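Local coordinates for protein Alpha/beta hydrolase (Paenibacillus sp. VTT E-133280, PDB 6TJ2) that probably hydrolyses methyl salicylate and related esters outside the cell, as an extracellular bacterial counterpart of tobacco salicylic acid binding protein 2, at residues V138-F143 / S227-T232; L177-F182 / Q194-Y199; R256-K261 / M279-R284. All blocks are in the same frame, centred on the assembly; numbering follows the deposited sequence.

Contact 1: V138-F143 / S227-T232; sequences VFFDAF and SYLYLT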
loop_
_atom_site.group_PDB
_atom_site.type_symbol
_atom_site.label_atom_id
_atom_site.label_comp_id
_atom_site.label_asym_id
_atom_site.label_seq_id
_atom_site.Cartn_x
_atom_site.Cartn_y
_atom_site.Cartn_z
ATOM N N VAL A 138 -9.760 17.897 -6.748
ATOM C CA VAL A 138 -8.933 16.680 -6.835
ATOM C C VAL A 138 -7.562 17.004 -6.284
ATOM O O VAL A 138 -6.876 17.890 -6.827
ATOM C CB VAL A 138 -8.861 16.122 -8.268
ATOM C CG1 VAL A 138 -7.956 14.905 -8.316
ATOM C CG2 VAL A 138 -10.256 15.800 -8.777
ATOM N N PHE A 139 -7.170 16.299 -5.266
ATOM C CA PHE A 139 -5.815 16.362 -4.703
ATOM C C PHE A 139 -4.994 15.254 -5.313
ATOM O O PHE A 139 -5.302 14.075 -5.081
ATOM C CB PHE A 139 -5.859 16.205 -3.189
ATOM C CG PHE A 139 -6.498 17.370 -2.489
ATOM C CD1 PHE A 139 -5.712 18.309 -1.834
ATOM C CD2 PHE A 139 -7.855 17.557 -2.466
ATOM C CE1 PHE A 139 -6.290 19.402 -1.214
ATOM C CE2 PHE A 139 -8.448 18.642 -1.856
ATOM C CZ PHE A 139 -7.645 19.591 -1.267
ATOM N N PHE A 140 -3.992 15.536 -6.093
ATOM C CA PHE A 140 -3.112 14.588 -6.799
ATOM C C PHE A 140 -1.749 14.597 -6.137
ATOM O O PHE A 140 -1.007 15.551 -6.331
ATOM C CB PHE A 140 -3.088 14.880 -8.294
ATOM C CG PHE A 140 -1.992 14.213 -9.079
ATOM C CD1 PHE A 140 -1.433 14.826 -10.196
ATOM C CD2 PHE A 140 -1.521 12.958 -8.722
ATOM C CE1 PHE A 140 -0.373 14.227 -10.858
ATOM C CE2 PHE A 140 -0.444 12.386 -9.367
ATOM C CZ PHE A 140 0.128 13.026 -10.453
ATOM N N ASP A 141 -1.473 13.631 -5.247
ATOM C CA ASP A 141 -0.176 13.574 -4.545
ATOM C C ASP A 141 0.087 14.981 -3.998
ATOM O O ASP A 141 1.166 15.562 -4.222
ATOM C CB ASP A 141 0.945 13.047 -5.421
ATOM C CG ASP A 141 0.802 11.581 -5.736
ATOM O OD1 ASP A 141 -0.062 10.954 -5.205
ATOM O OD2 ASP A 141 1.668 11.050 -6.469
ATOM N N ALA A 142 -0.911 15.472 -3.281
ATOM C CA ALA A 142 -0.976 16.861 -2.844
ATOM C C ALA A 142 -1.114 16.955 -1.330
ATOM O O ALA A 142 -1.645 16.061 -0.650
ATOM C CB ALA A 142 -2.085 17.625 -3.538
ATOM N N PHE A 143 -0.640 18.058 -0.805
ATOM C CA PHE A 143 -0.822 18.386 0.617
ATOM C C PHE A 143 -2.227 18.906 0.829
ATOM O O PHE A 143 -2.804 19.609 -0.035
ATOM C CB PHE A 143 0.214 19.428 1.044
ATOM C CG PHE A 143 1.616 18.940 0.858
ATOM C CD1 PHE A 143 2.109 17.971 1.721
ATOM C CD2 PHE A 143 2.409 19.355 -0.205
ATOM C CE1 PHE A 143 3.392 17.459 1.522
ATOM C CE2 PHE A 143 3.658 18.805 -0.415
ATOM C CZ PHE A 143 4.166 17.907 0.471
ATOM N N SER A 227 -11.760 14.307 -4.354
ATOM C CA SER A 227 -11.034 13.076 -4.687
ATOM C C SER A 227 -9.587 13.207 -4.312
ATOM O O SER A 227 -9.046 14.345 -4.254
ATOM C CB SER A 227 -11.123 12.756 -6.159
ATOM O OG SER A 227 -12.473 12.663 -6.572
ATOM N N TYR A 228 -8.951 12.078 -4.086
ATOM C CA TYR A 228 -7.504 12.011 -3.876
ATOM C C TYR A 228 -6.967 10.985 -4.826
ATOM O O TYR A 228 -7.362 9.795 -4.768
ATOM C CB TYR A 228 -7.134 11.677 -2.428
ATOM C CG TYR A 228 -5.722 12.086 -2.060
ATOM C CD1 TYR A 228 -4.617 11.352 -2.470
ATOM C CD2 TYR A 228 -5.475 13.255 -1.334
ATOM C CE1 TYR A 228 -3.330 11.761 -2.230
ATOM C CE2 TYR A 228 -4.172 13.669 -1.078
ATOM C CZ TYR A 228 -3.117 12.952 -1.567
ATOM O OH TYR A 228 -1.830 13.392 -1.325
ATOM N N LEU A 229 -6.072 11.417 -5.714
ATOM C CA LEU A 229 -5.364 10.582 -6.688
ATOM C C LEU A 229 -3.949 10.361 -6.171
ATOM O O LEU A 229 -3.216 11.326 -5.990
ATOM C CB LEU A 229 -5.417 11.282 -8.067
ATOM C CG LEU A 229 -4.584 10.588 -9.154
ATOM C CD1 LEU A 229 -4.926 9.110 -9.366
ATOM C CD2 LEU A 229 -4.673 11.364 -10.480
ATOM N N TYR A 230 -3.600 9.107 -5.886
ATOM C CA TYR A 230 -2.349 8.723 -5.244
ATOM C C TYR A 230 -1.559 7.800 -6.105
ATOM O O TYR A 230 -2.127 6.774 -6.536
ATOM C CB TYR A 230 -2.657 8.060 -3.898
ATOM C CG TYR A 230 -1.452 7.567 -3.152
ATOM C CD1 TYR A 230 -1.375 6.242 -2.807
ATOM C CD2 TYR A 230 -0.392 8.399 -2.828
ATOM C CE1 TYR A 230 -0.320 5.768 -2.060
ATOM C CE2 TYR A 230 0.710 7.906 -2.149
ATOM C CZ TYR A 230 0.731 6.600 -1.756
ATOM O OH TYR A 230 1.842 6.176 -1.019
ATOM N N LEU A 231 -0.299 8.087 -6.325
ATOM C CA LEU A 231 0.631 7.181 -6.997
ATOM C C LEU A 231 1.530 6.517 -5.956
ATOM O O LEU A 231 2.111 7.186 -5.120
ATOM C CB LEU A 231 1.457 7.885 -8.064
ATOM C CG LEU A 231 0.680 8.709 -9.081
ATOM C CD1 LEU A 231 1.630 9.350 -10.084
ATOM C CD2 LEU A 231 -0.347 7.847 -9.823
ATOM N N THR A 232 1.607 5.181 -6.004
ATOM C CA THR A 232 2.094 4.441 -4.816
ATOM C C THR A 232 3.613 4.495 -4.626
ATOM O O THR A 232 4.041 4.089 -3.544
ATOM C CB THR A 232 1.650 2.987 -4.854
ATOM O OG1 THR A 232 2.286 2.304 -5.931
ATOM C CG2 THR A 232 0.143 2.836 -4.964
#

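Contact 2: L177-F182 / Q194-Y199; sequences LPFPLF and QAQAFY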
loop_
_atom_site.group_PDB
_atom_site.type_symbol
_atom_site.label_atom_id
_atom_site.label_comp_id
_atom_site.label_asym_id
_atom_site.label_seq_id
_atom_site.Cartn_x
_atom_site.Cartn_y
_atom_site.Cartn_z
ATOM N N LEU A 177 16.174 22.319 -4.241
ATOM C CA LEU A 177 16.304 20.920 -3.862
ATOM C C LEU A 177 17.667 20.414 -4.279
ATOM O O LEU A 177 18.012 20.578 -5.437
ATOM C CB LEU A 177 15.250 20.051 -4.546
ATOM C CG LEU A 177 13.807 20.347 -4.209
ATOM C CD1 LEU A 177 12.884 19.525 -5.117
ATOM C CD2 LEU A 177 13.592 20.092 -2.740
ATOM N N PRO A 178 18.465 19.762 -3.439
ATOM C CA PRO A 178 19.695 19.122 -3.881
ATOM C C PRO A 178 19.351 18.019 -4.872
ATOM O O PRO A 178 18.343 17.301 -4.665
ATOM C CB PRO A 178 20.370 18.569 -2.631
ATOM C CG PRO A 178 19.719 19.353 -1.520
ATOM C CD PRO A 178 18.334 19.725 -1.990
ATOM N N PHE A 179 20.210 17.747 -5.832
ATOM C CA PHE A 179 19.891 16.752 -6.870
ATOM C C PHE A 179 19.804 15.357 -6.262
ATOM O O PHE A 179 18.898 14.587 -6.656
ATOM C CB PHE A 179 20.907 16.784 -8.020
ATOM C CG PHE A 179 20.592 15.800 -9.113
ATOM C CD1 PHE A 179 19.392 15.827 -9.805
ATOM C CD2 PHE A 179 21.440 14.750 -9.402
ATOM C CE1 PHE A 179 19.075 14.890 -10.772
ATOM C CE2 PHE A 179 21.127 13.811 -10.392
ATOM C CZ PHE A 179 19.933 13.868 -11.056
ATOM N N PRO A 180 20.664 14.924 -5.328
ATOM C CA PRO A 180 20.535 13.534 -4.852
ATOM C C PRO A 180 19.163 13.304 -4.211
ATOM O O PRO A 180 18.501 12.264 -4.449
ATOM C CB PRO A 180 21.705 13.382 -3.875
ATOM C CG PRO A 180 22.757 14.360 -4.417
ATOM C CD PRO A 180 21.889 15.543 -4.795
ATOM N N LEU A 181 18.665 14.214 -3.404
ATOM C CA LEU A 181 17.326 14.182 -2.788
ATOM C C LEU A 181 16.294 14.154 -3.891
ATOM O O LEU A 181 15.367 13.292 -3.864
ATOM C CB LEU A 181 17.100 15.388 -1.877
ATOM C CG LEU A 181 15.738 15.428 -1.210
ATOM C CD1 LEU A 181 15.529 14.310 -0.203
ATOM C CD2 LEU A 181 15.474 16.785 -0.586
ATOM N N PHE A 182 16.353 15.022 -4.857
ATOM C CA PHE A 182 15.418 15.052 -5.957
ATOM C C PHE A 182 15.407 13.731 -6.710
ATOM O O PHE A 182 14.308 13.142 -6.961
ATOM C CB PHE A 182 15.749 16.236 -6.872
ATOM C CG PHE A 182 14.848 16.357 -8.070
ATOM C CD1 PHE A 182 13.649 17.040 -8.000
ATOM C CD2 PHE A 182 15.200 15.820 -9.295
ATOM C CE1 PHE A 182 12.837 17.196 -9.114
ATOM C CE2 PHE A 182 14.376 15.960 -10.398
ATOM C CZ PHE A 182 13.187 16.625 -10.294
ATOM N N GLN A 194 16.698 10.936 -17.417
ATOM C CA GLN A 194 15.367 11.549 -17.213
ATOM C C GLN A 194 15.410 12.457 -15.969
ATOM O O GLN A 194 14.937 13.588 -15.998
ATOM C CB GLN A 194 14.276 10.480 -17.064
ATOM C CG GLN A 194 13.954 9.744 -18.351
ATOM C CD GLN A 194 13.022 8.588 -18.143
ATOM O OE1 GLN A 194 13.037 7.939 -17.072
ATOM N NE2 GLN A 194 12.171 8.354 -19.142
ATOM N N ALA A 195 15.966 11.952 -14.912
ATOM C CA ALA A 195 16.079 12.699 -13.656
ATOM C C ALA A 195 16.803 14.029 -13.867
ATOM O O ALA A 195 16.395 15.077 -13.355
ATOM C CB ALA A 195 16.745 11.867 -12.588
ATOM N N GLN A 196 17.888 13.966 -14.625
ATOM C CA GLN A 196 18.688 15.190 -14.898
ATOM C C GLN A 196 17.824 16.155 -15.702
ATOM O O GLN A 196 17.848 17.374 -15.406
ATOM C CB GLN A 196 19.960 14.810 -15.640
ATOM C CG GLN A 196 20.989 14.026 -14.823
ATOM C CD GLN A 196 22.057 13.311 -15.616
ATOM O OE1 GLN A 196 21.827 13.009 -16.776
ATOM N NE2 GLN A 196 23.201 13.118 -14.979
ATOM N N ALA A 197 17.124 15.678 -16.713
ATOM C CA ALA A 197 16.273 16.550 -17.546
ATOM C C ALA A 197 15.194 17.189 -16.682
ATOM O O ALA A 197 14.906 18.391 -16.755
ATOM C CB ALA A 197 15.659 15.796 -18.683
ATOM N N PHE A 198 14.564 16.427 -15.801
ATOM C CA PHE A 198 13.483 16.931 -14.937
ATOM C C PHE A 198 14.046 17.887 -13.889
ATOM O O PHE A 198 13.393 18.899 -13.566
ATOM C CB PHE A 198 12.713 15.791 -14.279
ATOM C CG PHE A 198 12.082 14.828 -15.257
ATOM C CD1 PHE A 198 11.659 15.227 -16.494
ATOM C CD2 PHE A 198 11.915 13.530 -14.876
ATOM C CE1 PHE A 198 11.033 14.339 -17.383
ATOM C CE2 PHE A 198 11.297 12.643 -15.757
ATOM C CZ PHE A 198 10.897 13.036 -16.987
ATOM N N TYR A 199 15.272 17.679 -13.402
ATOM C CA TYR A 199 15.891 18.587 -12.417
ATOM C C TYR A 199 16.134 19.950 -13.054
ATOM O O TYR A 199 15.909 20.991 -12.391
ATOM C CB TYR A 199 17.180 17.983 -11.874
ATOM C CG TYR A 199 17.792 18.745 -10.736
ATOM C CD1 TYR A 199 17.120 18.900 -9.531
ATOM C CD2 TYR A 199 19.042 19.333 -10.867
ATOM C CE1 TYR A 199 17.708 19.573 -8.468
ATOM C CE2 TYR A 199 19.615 20.010 -9.821
ATOM C CZ TYR A 199 18.967 20.117 -8.605
ATOM O OH TYR A 199 19.558 20.814 -7.580
#

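Contact 3: R256-K261 / M279-R284; sequences RFIEGK and MVKAGR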
loop_
_atom_site.group_PDB
_atom_site.type_symbol
_atom_site.label_atom_id
_atom_site.label_comp_id
_atom_site.label_asym_id
_atom_site.label_seq_id
_atom_site.Cartn_x
_atom_site.Cartn_y
_atom_site.Cartn_z
ATOM N N ARG A 256 -13.210 10.490 -2.689
ATOM C CA ARG A 256 -13.032 9.381 -3.629
ATOM C C ARG A 256 -11.562 9.095 -3.841
ATOM O O ARG A 256 -10.810 9.967 -4.308
ATOM C CB ARG A 256 -13.649 9.686 -4.993
ATOM C CG ARG A 256 -13.592 8.522 -5.982
ATOM C CD ARG A 256 -13.849 8.944 -7.432
ATOM N NE ARG A 256 -15.176 9.508 -7.501
ATOM C CZ ARG A 256 -15.607 10.248 -8.530
ATOM N NH1 ARG A 256 -14.850 10.389 -9.597
ATOM N NH2 ARG A 256 -16.777 10.832 -8.451
ATOM N N PHE A 257 -11.133 7.921 -3.430
ATOM C CA PHE A 257 -9.755 7.477 -3.579
ATOM C C PHE A 257 -9.550 6.800 -4.914
ATOM O O PHE A 257 -10.263 5.832 -5.236
ATOM C CB PHE A 257 -9.394 6.497 -2.455
ATOM C CG PHE A 257 -7.981 5.969 -2.526
ATOM C CD1 PHE A 257 -6.887 6.838 -2.402
ATOM C CD2 PHE A 257 -7.713 4.603 -2.586
ATOM C CE1 PHE A 257 -5.597 6.356 -2.492
ATOM C CE2 PHE A 257 -6.427 4.120 -2.645
ATOM C CZ PHE A 257 -5.339 5.001 -2.578
ATOM N N ILE A 258 -8.521 7.200 -5.656
ATOM C CA ILE A 258 -8.076 6.582 -6.921
ATOM C C ILE A 258 -6.581 6.346 -6.836
ATOM O O ILE A 258 -5.840 7.281 -6.491
ATOM C CB ILE A 258 -8.454 7.437 -8.146
ATOM C CG1 ILE A 258 -9.987 7.630 -8.268
ATOM C CG2 ILE A 258 -7.845 6.845 -9.405
ATOM C CD1 ILE A 258 -10.806 6.397 -8.496
ATOM N N GLU A 259 -6.137 5.141 -7.102
ATOM C CA GLU A 259 -4.737 4.745 -6.992
ATOM C C GLU A 259 -4.152 4.487 -8.361
ATOM O O GLU A 259 -4.793 3.911 -9.235
ATOM C CB GLU A 259 -4.671 3.442 -6.178
ATOM C CG GLU A 259 -3.267 2.949 -5.839
ATOM C CD GLU A 259 -3.325 1.483 -5.350
ATOM O OE1 GLU A 259 -3.519 0.561 -6.202
ATOM O OE2 GLU A 259 -3.047 1.308 -4.223
ATOM N N GLY A 260 -2.903 4.850 -8.524
ATOM C CA GLY A 260 -2.111 4.516 -9.694
ATOM C C GLY A 260 -0.682 4.225 -9.382
ATOM O O GLY A 260 -0.267 4.292 -8.214
ATOM N N LYS A 261 0.060 3.891 -10.423
ATOM C CA LYS A 261 1.491 3.585 -10.329
ATOM C C LYS A 261 2.300 4.776 -10.813
ATOM O O LYS A 261 2.074 5.268 -11.915
ATOM C CB LYS A 261 1.765 2.333 -11.170
ATOM C CG LYS A 261 3.235 1.940 -11.242
ATOM C CD LYS A 261 3.654 0.668 -12.041
ATOM C CE LYS A 261 5.084 0.187 -11.754
ATOM N NZ LYS A 261 5.425 0.120 -10.301
ATOM N N MET A 279 -6.763 10.869 -13.993
ATOM C CA MET A 279 -7.372 12.158 -13.627
ATOM C C MET A 279 -8.837 12.174 -14.000
ATOM O O MET A 279 -9.648 12.736 -13.258
ATOM C CB MET A 279 -6.618 13.305 -14.309
ATOM C CG MET A 279 -5.233 13.459 -13.723
ATOM S SD MET A 279 -4.252 14.609 -14.662
ATOM C CE MET A 279 -2.941 15.024 -13.512
ATOM N N VAL A 280 -9.227 11.528 -15.113
ATOM C CA VAL A 280 -10.675 11.395 -15.421
ATOM C C VAL A 280 -11.340 10.524 -14.374
ATOM O O VAL A 280 -12.439 10.805 -13.957
ATOM C CB VAL A 280 -10.834 10.857 -16.857
ATOM C CG1 VAL A 280 -12.291 10.495 -17.184
ATOM C CG2 VAL A 280 -10.296 11.856 -17.877
ATOM N N LYS A 281 -10.723 9.415 -13.977
ATOM C CA LYS A 281 -11.325 8.520 -12.959
ATOM C C LYS A 281 -11.518 9.235 -11.622
ATOM O O LYS A 281 -12.521 9.050 -10.927
ATOM C CB LYS A 281 -10.421 7.320 -12.716
ATOM C CG LYS A 281 -10.661 6.118 -13.613
ATOM C CD LYS A 281 -9.776 4.947 -13.142
ATOM C CE LYS A 281 -10.245 4.022 -12.035
ATOM N NZ LYS A 281 -9.475 2.735 -12.116
ATOM N N ALA A 282 -10.625 10.195 -11.288
ATOM C CA ALA A 282 -10.708 10.980 -10.061
ATOM C C ALA A 282 -11.680 12.164 -10.207
ATOM O O ALA A 282 -12.328 12.540 -9.250
ATOM C CB ALA A 282 -9.311 11.415 -9.673
ATOM N N GLY A 283 -11.816 12.707 -11.424
ATOM C CA GLY A 283 -12.582 13.944 -11.659
ATOM C C GLY A 283 -14.012 13.751 -12.103
ATOM O O GLY A 283 -14.840 14.676 -11.898
ATOM N N ARG A 284 -14.354 12.595 -12.679
ATOM C CA ARG A 284 -15.674 12.355 -13.272
ATOM C C ARG A 284 -16.738 12.351 -12.211
ATOM O O ARG A 284 -16.470 12.111 -11.029
ATOM C CB ARG A 284 -15.690 11.069 -14.068
ATOM C CG ARG A 284 -15.498 9.820 -13.215
ATOM C CD ARG A 284 -15.447 8.614 -14.101
ATOM N NE ARG A 284 -15.141 7.408 -13.345
ATOM C CZ ARG A 284 -15.026 6.209 -13.881
ATOM N NH1 ARG A 284 -15.371 5.980 -15.132
ATOM N NH2 ARG A 284 -14.596 5.188 -13.137
HETATM O O HOH W 1 -7.337 3.322 -10.245
#

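Contact 1: V138-F143 / S227-T232
Phe139 hydrogen-bonds both ways to its neighbour strand: its N gives to Ser227 O at 2.9 Å, nearly straight at 172°, and its O takes the N-H of Leu229 at 2.8 Å. This is the parallel pairing of strands 134-139 and 226-231, two inner strands of the central alpha/beta-hydrolase sheet. Asp141 N adds a bond to Leu229 O, where the chain turns a corner. There the side chain of Asp141 takes over from the backbone. Its CG stands beside the backbone N (chi1 -70°), and from there OD1 accepts the N-H of Leu231 at 3.1 Å through its syn lone pair, while OD2 rests against Leu231 CB and CG.

On the sheet face carrying Phe140 and Leu229, the Phe140 ring and the Leu229 side chain run abreast, ring atom CD2 against Leu229 CG; Leu231 CD1 meets the Phe140 ring at its edge, 3.7 Å from Phe140 CE2. The other face carries Tyr228, whose ring has Phe139 O 3.6 Å above its plane, towards the rim.

Farther out, Met275 and Met279 of helix 272-283 cover Phe140, and Phe244 of helix 244-250 packs on Tyr228. Asp141 OD2 also lies close to the carboxylate of Asp234, probably the acid of a Ser-His-Asp triad. At the far end of the Tyr228 ring, OH donates to Ala142 O at 2.8 Å, tying the strand to the chain past the corner.

Contact 2: L177-F182 / Q194-Y199
Tyr199 lays its phenol ring over the shallow groove between Phe179 and Phe182, two side chains one helical turn apart, both of which approach from the same side of its plane. With CG anti to the backbone N (chi1 -172°), the ring sets off from helix 192-200 towards the start of helix 179-185. Phe179 fills the underside: CB sits 4.0 Å from the centroid of the Tyr199 ring in a CH-pi contact, and Phe179 CD1 presses against the same face near its rim, 3.5 Å from Tyr199 CG. Phe182 offers a face instead, with Tyr199 CD1 lodged over its rim, 3.6 Å from Phe182 CD2. Neither pair is a regular stack; the planes meet at 58° and 53°.

Both helices belong to the run of chain inserted between strands 134-139 and 226-231 of the sheet, where alpha/beta-hydrolases of this kind carry their helical cap. Here the cap packs one helix on the other through an aromatic cluster.

The tips of the two phenylalanines reach the flank of helix 192-200. Phe179 CZ touches both Ala195 CB and Gln196 CG, Phe182 CZ lies 4.1 Å from Phe198 CB, and the edges of both rings meet Ala195 O. An alanine at Tyr199 would probably open a gap above Phe179 and Phe182 and leave Leu177 O without its phenol mate. That carbonyl, just before N-cap residue Pro178, accepts the proton of Tyr199 OH at 2.7 Å, nearly along the C=O axis and at the edge of the ring.

Contact 3: R256-K261 / M279-R284
The last strand of the alpha/beta-hydrolase sheet, 256-260, packs against the C-terminal helix through Arg256 and Ile258. Over these short segments strand and helix run antiparallel (170°), their axes coming within 8.5 Å. Arg256 closes the helix end: its chain bends at chi3 (-61°), and the edge of the guanidinium meets Lys281 O in the last turn and Arg284 O just past the helix. NH1 and NH2 both give to Arg284 O, at 2.8 and 2.9 Å, and this oxygen lies almost in the guanidinium plane. NH1 also reaches Lys281 O at 3.0 Å, and the cation, sitting at the helix's C-terminal end, would probably offset its partial negative charge. NE takes a salt bridge to Asp184 of a neighbouring subunit.

Ile258 points toward the helix, and its CG1 packs on Ala282, 3.9 Å from Ala282 CA and 4.1 Å from Ala282 CB. Farther along the strand a water bridges the two, accepting from Lys281 NZ at 2.9 Å and donating to Glu259 O.

Strand 226-231 lies beside strand 256-260 in the sheet, Leu229 against Ile258, and its Ser227 OG bonds to Ala282 O. The helix itself packs through Met279 on Thr63 and Leu67 of helix 61-69.

Overall arrangement
Contacts 1 and 3 share one sheet: strands 226-231 and 256-260 are neighbours, joined by a likely bond from Tyr228 N to Arg256 O, and their centres lie about 8 Å apart. Contact 1 is wholly buried and rests mainly on backbone hydrogen bonds, with a carboxylate and a phenol hydroxyl tying in the chain just past strand 134-139. Contact 3, also buried but at an outermost strand and a subunit interface, relies on an arginine holding backbone carbonyls, an isoleucine on an alanine, and a bridging water. Contact 2, nested in the loop that contact 1 closes, lies about 22 Å from it between centres; partly exposed, it is an aromatic cluster in the helical cap, with one crossing hydrogen bond.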